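PDB 4ZM6: N-acetyl-beta-D glucosaminidase from Rhizomucor miehei CAU432, which probably removes terminal N-acetyl-beta-D-glucosamine residues with a glycoside hydrolase family 3 region, and probably acetylates glucosamine in a GCN5-related region that binds acetyl-CoA. Local coordinates for residues A[392-397]-A[410-415]; A[420-425]-A[509-514]; A[448-453]-A[463-468]; A[479-484]-A[499-504]. All coordinates share one frame; numbering follows the deposited sequence.

Contact 1. Residues A[392-397]-A[410-415]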
loop_
_atom_site.group_PDB
_atom_site.type_symbol
_atom_site.label_atom_id
_atom_site.label_comp_id
_atom_site.label_asym_id
_atom_site.label_seq_id
_atom_site.Cartn_x
_atom_site.Cartn_y
_atom_site.Cartn_z
ATOM N N ILE A 392 9.530 25.793 44.700
ATOM C CA ILE A 392 8.787 25.322 43.539
ATOM C C ILE A 392 7.283 25.405 43.804
ATOM O O ILE A 392 6.789 24.850 44.789
ATOM C CB ILE A 392 9.147 23.861 43.179
ATOM C CG1 ILE A 392 10.618 23.765 42.747
ATOM C CG2 ILE A 392 8.230 23.338 42.068
ATOM C CD1 ILE A 392 11.058 22.384 42.296
ATOM N N LEU A 393 6.559 26.084 42.918
ATOM C CA LEU A 393 5.096 26.146 43.001
ATOM C C LEU A 393 4.461 25.196 41.990
ATOM O O LEU A 393 4.601 25.386 40.782
ATOM C CB LEU A 393 4.605 27.571 42.742
ATOM C CG LEU A 393 3.095 27.789 42.848
ATOM C CD1 LEU A 393 2.532 27.228 44.148
ATOM C CD2 LEU A 393 2.778 29.267 42.722
ATOM N N PHE A 394 3.769 24.175 42.486
ATOM C CA PHE A 394 3.079 23.232 41.619
ATOM C C PHE A 394 1.579 23.508 41.653
ATOM O O PHE A 394 0.924 23.287 42.671
ATOM C CB PHE A 394 3.381 21.786 42.035
ATOM C CG PHE A 394 2.618 20.743 41.251
ATOM C CD1 PHE A 394 2.536 20.808 39.866
ATOM C CD2 PHE A 394 2.000 19.684 41.901
ATOM C CE1 PHE A 394 1.844 19.848 39.148
ATOM C CE2 PHE A 394 1.311 18.713 41.186
ATOM C CZ PHE A 394 1.231 18.799 39.806
ATOM N N LEU A 395 1.053 23.997 40.531
ATOM C CA LEU A 395 -0.372 24.275 40.376
ATOM C C LEU A 395 -0.993 23.199 39.499
ATOM O O LEU A 395 -0.560 23.005 38.366
ATOM C CB LEU A 395 -0.574 25.646 39.733
ATOM C CG LEU A 395 0.108 26.820 40.439
ATOM C CD1 LEU A 395 -0.182 28.126 39.719
ATOM C CD2 LEU A 395 -0.333 26.900 41.893
ATOM N N ALA A 396 -1.996 22.499 40.029
ATOM C CA ALA A 396 -2.696 21.439 39.299
ATOM C C ALA A 396 -4.166 21.793 39.121
ATOM O O ALA A 396 -4.786 22.315 40.036
ATOM C CB ALA A 396 -2.571 20.127 40.048
ATOM N N ALA A 397 -4.721 21.506 37.948
ATOM C CA ALA A 397 -6.137 21.769 37.667
ATOM C C ALA A 397 -7.053 20.771 38.376
ATOM O O ALA A 397 -6.665 19.629 38.615
ATOM C CB ALA A 397 -6.387 21.722 36.167
ATOM N N GLU A 410 -8.430 13.185 42.907
ATOM C CA GLU A 410 -7.339 14.116 42.885
ATOM C C GLU A 410 -6.266 13.441 42.113
ATOM O O GLU A 410 -5.428 12.786 42.669
ATOM C CB GLU A 410 -6.883 14.410 44.282
ATOM C CG GLU A 410 -7.693 15.480 44.963
ATOM C CD GLU A 410 -7.676 15.322 46.447
ATOM O OE1 GLU A 410 -7.972 14.231 46.918
ATOM O OE2 GLU A 410 -7.347 16.278 47.145
ATOM N N PRO A 411 -6.342 13.630 40.730
ATOM C CA PRO A 411 -5.465 12.740 39.975
ATOM C C PRO A 411 -4.065 13.263 39.844
ATOM O O PRO A 411 -3.174 12.551 39.443
ATOM C CB PRO A 411 -6.123 12.698 38.626
ATOM C CG PRO A 411 -6.495 14.084 38.401
ATOM C CD PRO A 411 -7.056 14.528 39.692
ATOM N N PHE A 412 -3.859 14.487 40.287
ATOM C CA PHE A 412 -2.576 15.136 40.197
ATOM C C PHE A 412 -1.771 14.973 41.453
ATOM O O PHE A 412 -0.725 15.526 41.592
ATOM C CB PHE A 412 -2.795 16.593 40.010
ATOM C CG PHE A 412 -2.791 17.019 38.613
ATOM C CD1 PHE A 412 -1.629 17.103 37.919
ATOM C CD2 PHE A 412 -3.954 17.371 37.998
ATOM C CE1 PHE A 412 -1.627 17.530 36.620
ATOM C CE2 PHE A 412 -3.967 17.804 36.704
ATOM C CZ PHE A 412 -2.800 17.885 36.012
ATOM N N ASN A 413 -2.291 14.225 42.381
ATOM C CA ASN A 413 -1.570 13.881 43.609
ATOM C C ASN A 413 -0.364 12.986 43.385
ATOM O O ASN A 413 0.631 13.100 44.104
ATOM C CB ASN A 413 -2.491 13.153 44.591
ATOM C CG ASN A 413 -3.459 14.079 45.282
ATOM O OD1 ASN A 413 -3.486 15.288 45.027
ATOM N ND2 ASN A 413 -4.267 13.515 46.167
ATOM N N SER A 414 -0.472 12.059 42.435
ATOM C CA SER A 414 0.662 11.218 42.068
ATOM C C SER A 414 1.787 12.093 41.507
ATOM O O SER A 414 2.959 11.891 41.820
ATOM C CB SER A 414 0.245 10.147 41.057
ATOM O OG SER A 414 -0.497 10.704 39.988
ATOM N N PHE A 415 1.423 13.076 40.690
ATOM C CA PHE A 415 2.382 14.064 40.220
ATOM C C PHE A 415 3.072 14.660 41.445
ATOM O O PHE A 415 4.295 14.685 41.515
ATOM C CB PHE A 415 1.677 15.157 39.395
ATOM C CG PHE A 415 2.545 15.798 38.337
ATOM C CD1 PHE A 415 3.641 16.573 38.683
ATOM C CD2 PHE A 415 2.240 15.651 36.993
ATOM C CE1 PHE A 415 4.424 17.175 37.712
ATOM C CE2 PHE A 415 3.016 16.246 36.016
ATOM C CZ PHE A 415 4.111 17.012 36.376
#

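Contact 2. Residues A[420-425]-A[509-514]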
loop_
_atom_site.group_PDB
_atom_site.type_symbol
_atom_site.label_atom_id
_atom_site.label_comp_id
_atom_site.label_asym_id
_atom_site.label_seq_id
_atom_site.Cartn_x
_atom_site.Cartn_y
_atom_site.Cartn_z
ATOM N N LEU A 420 7.915 15.224 45.058
ATOM C CA LEU A 420 8.456 15.123 46.424
ATOM C C LEU A 420 9.726 14.275 46.519
ATOM O O LEU A 420 10.610 14.578 47.321
ATOM C CB LEU A 420 7.417 14.561 47.403
ATOM C CG LEU A 420 6.383 15.538 47.953
ATOM C CD1 LEU A 420 5.289 14.765 48.675
ATOM C CD2 LEU A 420 7.034 16.561 48.875
ATOM N N LYS A 421 9.815 13.212 45.723
ATOM C CA LYS A 421 11.017 12.371 45.722
ATOM C C LYS A 421 12.268 13.173 45.305
ATOM O O LYS A 421 13.373 12.876 45.767
ATOM C CB LYS A 421 10.836 11.129 44.837
ATOM N N ARG A 422 12.086 14.200 44.471
ATOM C CA ARG A 422 13.201 15.020 43.981
ATOM C C ARG A 422 13.404 16.326 44.746
ATOM O O ARG A 422 14.527 16.826 44.811
ATOM C CB ARG A 422 13.027 15.366 42.492
ATOM C CG ARG A 422 13.287 14.224 41.524
ATOM C CD ARG A 422 12.070 13.329 41.396
ATOM N NE ARG A 422 12.356 12.102 40.667
ATOM C CZ ARG A 422 11.505 11.087 40.536
ATOM N NH1 ARG A 422 10.292 11.142 41.074
ATOM N NH2 ARG A 422 11.872 10.006 39.859
ATOM N N HIS A 423 12.336 16.903 45.293
ATOM C CA HIS A 423 12.415 18.268 45.821
ATOM C C HIS A 423 11.274 18.589 46.795
ATOM O O HIS A 423 10.099 18.593 46.415
ATOM C CB HIS A 423 12.424 19.257 44.658
ATOM C CG HIS A 423 12.783 20.654 45.049
ATOM N ND1 HIS A 423 11.868 21.531 45.592
ATOM C CD2 HIS A 423 13.950 21.335 44.957
ATOM C CE1 HIS A 423 12.455 22.691 45.818
ATOM N NE2 HIS A 423 13.720 22.600 45.445
ATOM N N THR A 424 11.639 18.880 48.043
ATOM C CA THR A 424 10.678 18.977 49.141
ATOM C C THR A 424 10.161 20.391 49.379
ATOM O O THR A 424 9.053 20.564 49.883
ATOM C CB THR A 424 11.289 18.452 50.454
ATOM O OG1 THR A 424 12.247 19.392 50.966
ATOM C CG2 THR A 424 11.964 17.110 50.222
ATOM N N ASN A 425 10.958 21.398 49.035
ATOM C CA ASN A 425 10.536 22.788 49.189
ATOM C C ASN A 425 9.491 23.097 48.105
ATOM O O ASN A 425 9.770 23.752 47.095
ATOM C CB ASN A 425 11.756 23.723 49.127
ATOM C CG ASN A 425 11.504 25.086 49.755
ATOM O OD1 ASN A 425 12.314 25.997 49.599
ATOM N ND2 ASN A 425 10.394 25.231 50.474
ATOM N N ALA A 509 6.930 11.677 33.819
ATOM C CA ALA A 509 6.910 13.102 33.494
ATOM C C ALA A 509 7.813 13.915 34.427
ATOM O O ALA A 509 8.481 14.857 33.991
ATOM C CB ALA A 509 5.487 13.632 33.538
ATOM N N VAL A 510 7.833 13.547 35.705
ATOM C CA VAL A 510 8.728 14.189 36.663
ATOM C C VAL A 510 10.185 13.832 36.369
ATOM O O VAL A 510 11.055 14.704 36.369
ATOM C CB VAL A 510 8.364 13.816 38.108
ATOM C CG1 VAL A 510 9.458 14.249 39.071
ATOM C CG2 VAL A 510 7.039 14.458 38.485
ATOM N N ARG A 511 10.440 12.555 36.104
ATOM C CA ARG A 511 11.783 12.107 35.712
ATOM C C ARG A 511 12.324 12.914 34.528
ATOM O O ARG A 511 13.497 13.298 34.509
ATOM C CB ARG A 511 11.774 10.622 35.355
ATOM C CG ARG A 511 11.394 9.712 36.509
ATOM C CD ARG A 511 11.779 8.278 36.217
ATOM N NE ARG A 511 13.220 8.086 36.359
ATOM C CZ ARG A 511 13.924 7.116 35.777
ATOM N NH1 ARG A 511 13.334 6.223 34.987
ATOM N NH2 ARG A 511 15.237 7.045 35.981
ATOM N N LEU A 512 11.450 13.175 33.557
ATOM C CA LEU A 512 11.801 13.958 32.378
ATOM C C LEU A 512 12.127 15.396 32.764
ATOM O O LEU A 512 13.114 15.959 32.290
ATOM C CB LEU A 512 10.652 13.951 31.366
ATOM C CG LEU A 512 11.013 13.772 29.889
ATOM C CD1 LEU A 512 9.788 14.066 29.035
ATOM C CD2 LEU A 512 12.179 14.653 29.475
ATOM N N ILE A 513 11.294 15.975 33.626
ATOM C CA ILE A 513 11.462 17.363 34.065
ATOM C C ILE A 513 12.782 17.566 34.815
ATOM O O ILE A 513 13.466 18.568 34.604
ATOM C CB ILE A 513 10.242 17.833 34.904
ATOM C CG1 ILE A 513 9.036 18.054 33.978
ATOM C CG2 ILE A 513 10.537 19.121 35.670
ATOM C CD1 ILE A 513 7.704 18.138 34.692
ATOM N N PHE A 514 13.153 16.612 35.664
ATOM C CA PHE A 514 14.429 16.682 36.386
ATOM C C PHE A 514 15.613 16.081 35.618
ATOM O O PHE A 514 16.698 15.928 36.173
ATOM C CB PHE A 514 14.294 16.043 37.772
ATOM C CG PHE A 514 13.493 16.875 38.724
ATOM C CD1 PHE A 514 12.112 16.806 38.720
ATOM C CD2 PHE A 514 14.116 17.760 39.591
ATOM C CE1 PHE A 514 11.365 17.586 39.578
ATOM C CE2 PHE A 514 13.374 18.546 40.454
ATOM C CZ PHE A 514 11.993 18.457 40.450
#

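Contact 3. Residues A[448-453]-A[463-468]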
loop_
_atom_site.group_PDB
_atom_site.type_symbol
_atom_site.label_atom_id
_atom_site.label_comp_id
_atom_site.label_asym_id
_atom_site.label_seq_id
_atom_site.Cartn_x
_atom_site.Cartn_y
_atom_site.Cartn_z
ATOM N N VAL A 448 7.751 27.543 38.645
ATOM C CA VAL A 448 6.317 27.263 38.630
ATOM C C VAL A 448 6.049 26.114 37.668
ATOM O O VAL A 448 6.463 26.162 36.516
ATOM C CB VAL A 448 5.509 28.493 38.177
ATOM C CG1 VAL A 448 4.019 28.173 38.125
ATOM C CG2 VAL A 448 5.784 29.674 39.098
ATOM N N ILE A 449 5.371 25.078 38.151
ATOM C CA ILE A 449 4.968 23.956 37.311
ATOM C C ILE A 449 3.449 23.896 37.314
ATOM O O ILE A 449 2.828 23.786 38.373
ATOM C CB ILE A 449 5.536 22.611 37.815
ATOM C CG1 ILE A 449 7.067 22.619 37.766
ATOM C CG2 ILE A 449 5.010 21.462 36.966
ATOM C CD1 ILE A 449 7.711 21.391 38.379
ATOM N N ILE A 450 2.848 23.965 36.131
ATOM C CA ILE A 450 1.398 23.928 36.021
ATOM C C ILE A 450 0.953 22.628 35.366
ATOM O O ILE A 450 1.524 22.198 34.364
ATOM C CB ILE A 450 0.853 25.149 35.263
ATOM C CG1 ILE A 450 1.288 26.422 35.993
ATOM C CG2 ILE A 450 -0.665 25.085 35.186
ATOM C CD1 ILE A 450 0.789 27.708 35.379
ATOM N N GLY A 451 -0.052 22.000 35.968
ATOM C CA GLY A 451 -0.625 20.762 35.469
ATOM C C GLY A 451 -1.947 21.072 34.806
ATOM O O GLY A 451 -2.916 21.442 35.479
ATOM N N THR A 452 -1.987 20.957 33.482
ATOM C CA THR A 452 -3.241 21.090 32.748
ATOM C C THR A 452 -3.804 19.713 32.440
ATOM O O THR A 452 -3.065 18.747 32.279
ATOM C CB THR A 452 -3.076 21.887 31.443
ATOM O OG1 THR A 452 -2.332 21.118 30.489
ATOM C CG2 THR A 452 -2.370 23.215 31.716
ATOM N N ALA A 453 -5.127 19.642 32.396
ATOM C CA ALA A 453 -5.845 18.445 32.011
ATOM C C ALA A 453 -6.967 18.910 31.092
ATOM O O ALA A 453 -7.991 19.413 31.561
ATOM C CB ALA A 453 -6.397 17.746 33.241
ATOM N N ARG A 463 -6.518 30.471 31.289
ATOM C CA ARG A 463 -6.269 31.756 31.954
ATOM C C ARG A 463 -5.141 31.630 32.978
ATOM O O ARG A 463 -4.231 32.462 33.020
ATOM C CB ARG A 463 -7.539 32.272 32.635
ATOM C CG ARG A 463 -8.678 32.595 31.679
ATOM C CD ARG A 463 -9.851 33.250 32.398
ATOM N NE ARG A 463 -11.123 32.918 31.747
ATOM C CZ ARG A 463 -12.009 32.016 32.179
ATOM N NH1 ARG A 463 -11.823 31.339 33.311
ATOM N NH2 ARG A 463 -13.116 31.805 31.475
ATOM N N MET A 464 -5.197 30.574 33.786
ATOM C CA MET A 464 -4.136 30.268 34.745
ATOM C C MET A 464 -2.760 30.225 34.084
ATOM O O MET A 464 -1.812 30.825 34.582
ATOM C CB MET A 464 -4.406 28.925 35.427
ATOM C CG MET A 464 -3.488 28.616 36.599
ATOM S SD MET A 464 -3.751 29.719 38.003
ATOM C CE MET A 464 -2.487 30.950 37.716
ATOM N N VAL A 465 -2.661 29.519 32.962
ATOM C CA VAL A 465 -1.391 29.356 32.259
ATOM C C VAL A 465 -0.937 30.668 31.611
ATOM O O VAL A 465 0.247 31.000 31.651
ATOM C CB VAL A 465 -1.475 28.226 31.201
ATOM C CG1 VAL A 465 -0.238 28.199 30.311
ATOM C CG2 VAL A 465 -1.658 26.870 31.873
ATOM N N GLN A 466 -1.876 31.400 31.011
ATOM C CA GLN A 466 -1.589 32.710 30.412
ATOM C C GLN A 466 -1.156 33.721 31.462
ATOM O O GLN A 466 -0.278 34.548 31.208
ATOM C CB GLN A 466 -2.820 33.261 29.698
ATOM C CG GLN A 466 -3.096 32.626 28.349
ATOM C CD GLN A 466 -4.440 33.037 27.772
ATOM O OE1 GLN A 466 -5.390 33.333 28.507
ATOM N NE2 GLN A 466 -4.529 33.051 26.448
ATOM N N GLN A 467 -1.797 33.661 32.627
ATOM C CA GLN A 467 -1.439 34.519 33.748
ATOM C C GLN A 467 -0.004 34.223 34.177
ATOM O O GLN A 467 0.838 35.118 34.207
ATOM C CB GLN A 467 -2.408 34.303 34.922
ATOM C CG GLN A 467 -2.204 35.246 36.107
ATOM C CD GLN A 467 -3.076 34.917 37.314
ATOM O OE1 GLN A 467 -2.939 35.536 38.375
ATOM N NE2 GLN A 467 -3.973 33.945 37.165
ATOM N N ALA A 468 0.264 32.956 34.486
ATOM C CA ALA A 468 1.577 32.529 34.969
ATOM C C ALA A 468 2.690 32.795 33.957
ATOM O O ALA A 468 3.820 33.092 34.338
ATOM C CB ALA A 468 1.546 31.054 35.339
#

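Contact 4. Residues A[479-484]-A[499-504]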
loop_
_atom_site.group_PDB
_atom_site.type_symbol
_atom_site.label_atom_id
_atom_site.label_comp_id
_atom_site.label_asym_id
_atom_site.label_seq_id
_atom_site.Cartn_x
_atom_site.Cartn_y
_atom_site.Cartn_z
ATOM N N ALA A 479 0.810 18.911 30.319
ATOM C CA ALA A 479 -0.563 18.489 30.015
ATOM C C ALA A 479 -0.685 16.969 30.118
ATOM O O ALA A 479 0.032 16.228 29.444
ATOM C CB ALA A 479 -0.969 18.962 28.631
ATOM N N VAL A 480 -1.600 16.504 30.959
ATOM C CA VAL A 480 -1.649 15.088 31.309
ATOM C C VAL A 480 -2.842 14.335 30.713
ATOM O O VAL A 480 -2.934 13.118 30.852
ATOM C CB VAL A 480 -1.591 14.892 32.840
ATOM C CG1 VAL A 480 -0.350 15.568 33.395
ATOM C CG2 VAL A 480 -2.837 15.433 33.532
ATOM N N MET A 481 -3.756 15.048 30.062
ATOM C CA MET A 481 -4.827 14.391 29.313
ATOM C C MET A 481 -4.518 14.482 27.810
ATOM O O MET A 481 -3.579 13.829 27.354
ATOM C CB MET A 481 -6.190 14.957 29.717
ATOM C CG MET A 481 -6.536 14.595 31.151
ATOM S SD MET A 481 -8.179 15.090 31.700
ATOM C CE MET A 481 -9.199 13.807 30.965
ATOM N N ASN A 482 -5.260 15.273 27.043
ATOM C CA ASN A 482 -4.918 15.445 25.636
ATOM C C ASN A 482 -3.693 16.341 25.486
ATOM O O ASN A 482 -3.531 17.296 26.241
ATOM C CB ASN A 482 -6.087 16.042 24.850
ATOM C CG ASN A 482 -7.293 15.125 24.805
ATOM O OD1 ASN A 482 -7.192 13.921 25.053
ATOM N ND2 ASN A 482 -8.448 15.693 24.480
ATOM N N PRO A 483 -2.829 16.046 24.500
ATOM C CA PRO A 483 -1.606 16.826 24.281
ATOM C C PRO A 483 -1.791 18.159 23.551
ATOM O O PRO A 483 -0.818 18.898 23.374
ATOM C CB PRO A 483 -0.757 15.885 23.425
ATOM C CG PRO A 483 -1.758 15.119 22.641
ATOM C CD PRO A 483 -2.890 14.878 23.602
ATOM N N TYR A 484 -3.018 18.474 23.146
ATOM C CA TYR A 484 -3.273 19.658 22.317
ATOM C C TYR A 484 -3.275 20.986 23.099
ATOM O O TYR A 484 -3.243 22.058 22.493
ATOM C CB TYR A 484 -4.610 19.516 21.578
ATOM C CG TYR A 484 -4.784 18.246 20.749
ATOM C CD1 TYR A 484 -4.140 18.088 19.522
ATOM C CD2 TYR A 484 -5.631 17.228 21.178
ATOM C CE1 TYR A 484 -4.314 16.944 18.763
ATOM C CE2 TYR A 484 -5.814 16.080 20.428
ATOM C CZ TYR A 484 -5.155 15.939 19.219
ATOM O OH TYR A 484 -5.346 14.789 18.474
ATOM N N TYR A 499 0.225 12.178 27.906
ATOM C CA TYR A 499 -0.795 11.361 27.237
ATOM C C TYR A 499 -1.751 10.603 28.177
ATOM O O TYR A 499 -2.633 9.884 27.701
ATOM C CB TYR A 499 -0.139 10.371 26.255
ATOM C CG TYR A 499 0.851 11.003 25.297
ATOM C CD1 TYR A 499 0.412 11.755 24.211
ATOM C CD2 TYR A 499 2.222 10.846 25.473
ATOM C CE1 TYR A 499 1.309 12.336 23.329
ATOM C CE2 TYR A 499 3.128 11.426 24.598
ATOM C CZ TYR A 499 2.665 12.170 23.527
ATOM O OH TYR A 499 3.557 12.745 22.646
ATOM N N GLU A 500 -1.579 10.748 29.492
ATOM C CA GLU A 500 -2.487 10.140 30.473
ATOM C C GLU A 500 -2.093 10.568 31.881
ATOM O O GLU A 500 -0.928 10.884 32.134
ATOM C CB GLU A 500 -2.492 8.609 30.378
ATOM C CG GLU A 500 -1.150 7.948 30.651
ATOM C CD GLU A 500 -1.190 6.455 30.394
ATOM O OE1 GLU A 500 -1.125 5.680 31.374
ATOM O OE2 GLU A 500 -1.305 6.061 29.211
ATOM N N TYR A 501 -3.065 10.563 32.790
ATOM C CA TYR A 501 -2.846 11.052 34.152
ATOM C C TYR A 501 -2.639 9.933 35.169
ATOM O O TYR A 501 -2.851 10.129 36.370
ATOM C CB TYR A 501 -3.984 11.985 34.599
ATOM C CG TYR A 501 -5.385 11.441 34.405
ATOM C CD1 TYR A 501 -5.768 10.213 34.934
ATOM C CD2 TYR A 501 -6.333 12.170 33.706
ATOM C CE1 TYR A 501 -7.052 9.725 34.758
ATOM C CE2 TYR A 501 -7.616 11.692 33.526
ATOM C CZ TYR A 501 -7.971 10.470 34.055
ATOM O OH TYR A 501 -9.244 9.990 33.876
ATOM N N THR A 502 -2.209 8.770 34.689
ATOM C CA THR A 502 -1.886 7.646 35.560
ATOM C C THR A 502 -0.643 7.962 36.411
ATOM O O THR A 502 0.208 8.757 36.001
ATOM C CB THR A 502 -1.646 6.364 34.731
ATOM O OG1 THR A 502 -0.592 6.585 33.784
ATOM C CG2 THR A 502 -2.921 5.957 33.986
ATOM N N PRO A 503 -0.534 7.352 37.607
ATOM C CA PRO A 503 0.653 7.585 38.455
ATOM C C PRO A 503 2.019 7.343 37.778
ATOM O O PRO A 503 2.934 8.154 37.946
ATOM C CB PRO A 503 0.448 6.628 39.637
ATOM C CG PRO A 503 -1.014 6.349 39.672
ATOM C CD PRO A 503 -1.546 6.513 38.277
ATOM N N PRO A 504 2.170 6.237 37.030
ATOM C CA PRO A 504 3.460 6.068 36.353
ATOM C C PRO A 504 3.738 7.065 35.214
ATOM O O PRO A 504 4.901 7.371 34.942
ATOM C CB PRO A 504 3.401 4.629 35.824
ATOM C CG PRO A 504 1.963 4.263 35.817
ATOM C CD PRO A 504 1.333 5.028 36.935
HETATM O O HOH W 1 -1.086 14.763 27.104
#

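Contact 1. Residues A[392-397]-A[410-415]
Three phenylalanines and two alanines make the contact: Phe394 meets Phe412 and Phe415, while Ala396 and Ala397 lie against Phe412. The methyl of Ala396 sits over one face of the Phe412 ring, offset toward the rim, with CB 3.8 Å from the ring centroid and nearest to Phe412 CG at 3.4 Å. This is a CH-pi contact. Farther round the same ring, Phe412 CD2 approaches the backbone O of Ala397 at 3.6 Å. The tip of Phe394 is shared: its CZ reaches Phe412 CD1 at 3.8 Å and Phe415 CD1 at 3.5 Å. The rings of Phe394 and Phe415 have planes 22° apart but are slid past each other, so they barely overlap. CB of Phe394 points toward the 410-415 segment, and chi1 of 176° sets CG anti to the backbone N. Here strand 392-397 leads through a type I turn from Glu410 to Asn413 into helix 413-422, the first half of a beta-alpha-beta crossover to the parallel neighbour strand 426-431, within the alpha/beta sandwich that follows the TIM barrel in many family 3 enzymes. Tyr428 of that strand meets the Phe394 ring, nearly parallel to it. Around Phe415 stand His506, Val510 and Ile513 of helix 503-513, and Val480 touches Phe412. Ser414 OG is hydrogen-bonded to His506 ND1.

Contact 2. Residues A[420-425]-A[509-514]
Arg422 reaches Phe514, Val510 and Arg511 by way of two torsions: chi1 of -74° puts its CG anti to the carbonyl carbon, and chi2 of 82° bends the chain there and sets CD against Val510. The chain is otherwise extended to the guanidinium. On the way, CB of Arg422 lies over the centre of one face of the Phe514 ring, 3.7 Å from the centroid and 8° off the ring normal, a CH-pi contact. Arg422 CG is next over the same ring, nearest to Phe514 CG at 3.9 Å. Farther out, Arg422 CD packs on Val510 CG1 at 3.6 Å, and the terminal NH2 of Arg422 comes to 3.4 Å from CG of Arg511. The contact thus pairs the C-terminal ends of helices 413-422 and 503-513, which lie together on one face of the six-stranded sheet of the family 3 alpha/beta sandwich. Phe514 is the first residue past helix 503-513, yet its N still bonds to Val510 O at 2.9 Å. Two like charges are brought close, with Arg422 NH2 4.2 Å from Arg511 NE. Acids outside the two segments probably offset the repulsion: Glu516 forms salt bridges through OE1 with Arg422 NE and through OE2 with Arg511 NE, Glu507 pairs with Arg422 NH2, and Asp369 with Arg511 NH1. Arg422 NH1 is also hydrogen-bonded to Ser418 O. The side chain of Arg511 is about 10 Å from the bound acetyl-CoA.

Contact 3. Residues A[448-453]-A[463-468]
Ile450 has the largest share of the contact, and its two branches go to two different residues of the helix, Val465 and Ala468. Its CG1 is anti to the carbonyl carbon (chi1 -58°), and the extended arm ends with CD1 3.4 Å from CB of Ala468. The other branch, CG2, meets CG2 of Val465 at 3.9 Å, the two side chains crossing obliquely. Val465 and Ala468 are three residues apart on the helix, so Ile450 faces two neighbouring turns at once. Its CD1 also comes within 4.1 Å of the backbone O of Met464, which is already the acceptor for Ala468 N in the helix. No hydrogen bond crosses between the two segments. Strand 447-452, helix 459-471 and strand 475-479 form a beta-alpha-beta crossover, and this is the packing of its first strand against the connecting helix. The helix returns across the sheet nearly antiparallel to the strand, at 162° between the short segments, and their axes approach to 9.8 Å. Val465 uses the same methyl a second time: its CG2 lies 3.7 Å from CG2 of Thr452, and these two side chains cross at about a right angle. Thr452 thus presents its methyl to the helix, while its hydroxyl OG1 is hydrogen-bonded to Asp485 OD2. The core continues beyond the two segments: Phe489 and Val492 touch Val465, Leu475 of the adjoining strand touches Ile450, and Tyr431 touches both Ile450 and Met464.

Contact 4. Residues A[479-484]-A[499-504]
Met481 runs beside the edge of the Tyr501 ring. From CB, which points away from the facing segment, chi1 of -67° places CG anti to the carbonyl carbon and 3.5 Å from CD2 of Tyr501. SD follows in the ring plane, 3.9 Å from Tyr501 CE2, making an edge-on Met-aromatic contact. The chain then bends at chi3 (79°), and the terminal CE stays by the same rim atom, 3.7 Å from Tyr501 CE2. Val480 touches the base of that tyrosine, its CG2 lying 3.8 Å from Tyr501 CB. At the other end, CB of Pro483 lies 4.1 Å from CE1 of Tyr499, the two side chains crossing at about a right angle. A water joins the two backbones: it donates to Met481 O at 2.7 Å and to Ala479 O at 3.0 Å, and accepts from Tyr499 N at 3.0 Å. Thr502, at the N-cap of helix 503-513, donates its OG1 proton to the anti lone pair of Glu500 OE1, which also bonds Tyr368 OH. The two loops therefore meet where strand 475-479 ends and helix 503-513 begins, next to helix 357-368, with helix 99-105 of the family 3 N-terminal domain packing on Pro483, Tyr499 and Glu500.

In the fold
All four contacts belong to one alpha/beta sandwich built on the six-stranded mixed sheet. Along the chain, contact 1 closes first; contact 2 then spans a long loop in which contacts 3 and 4 are nested in series. Contacts 1 and 3 have centres 11 Å apart and sit on neighbouring parallel strands, with helices 413-422 and 459-471 on opposite faces. Contacts 1 and 2 share helix 413-422, and contacts 2 and 4 share helix 503-513, with centres 12 and 17 Å apart. Contact 4, 15 Å from contact 3, lies toward the N-terminal domain, whereas contact 2 comes nearest the acetyl-CoA site, so the sandwich borders the N-terminal barrel domain at one contact and approaches the acetyl-CoA site at another.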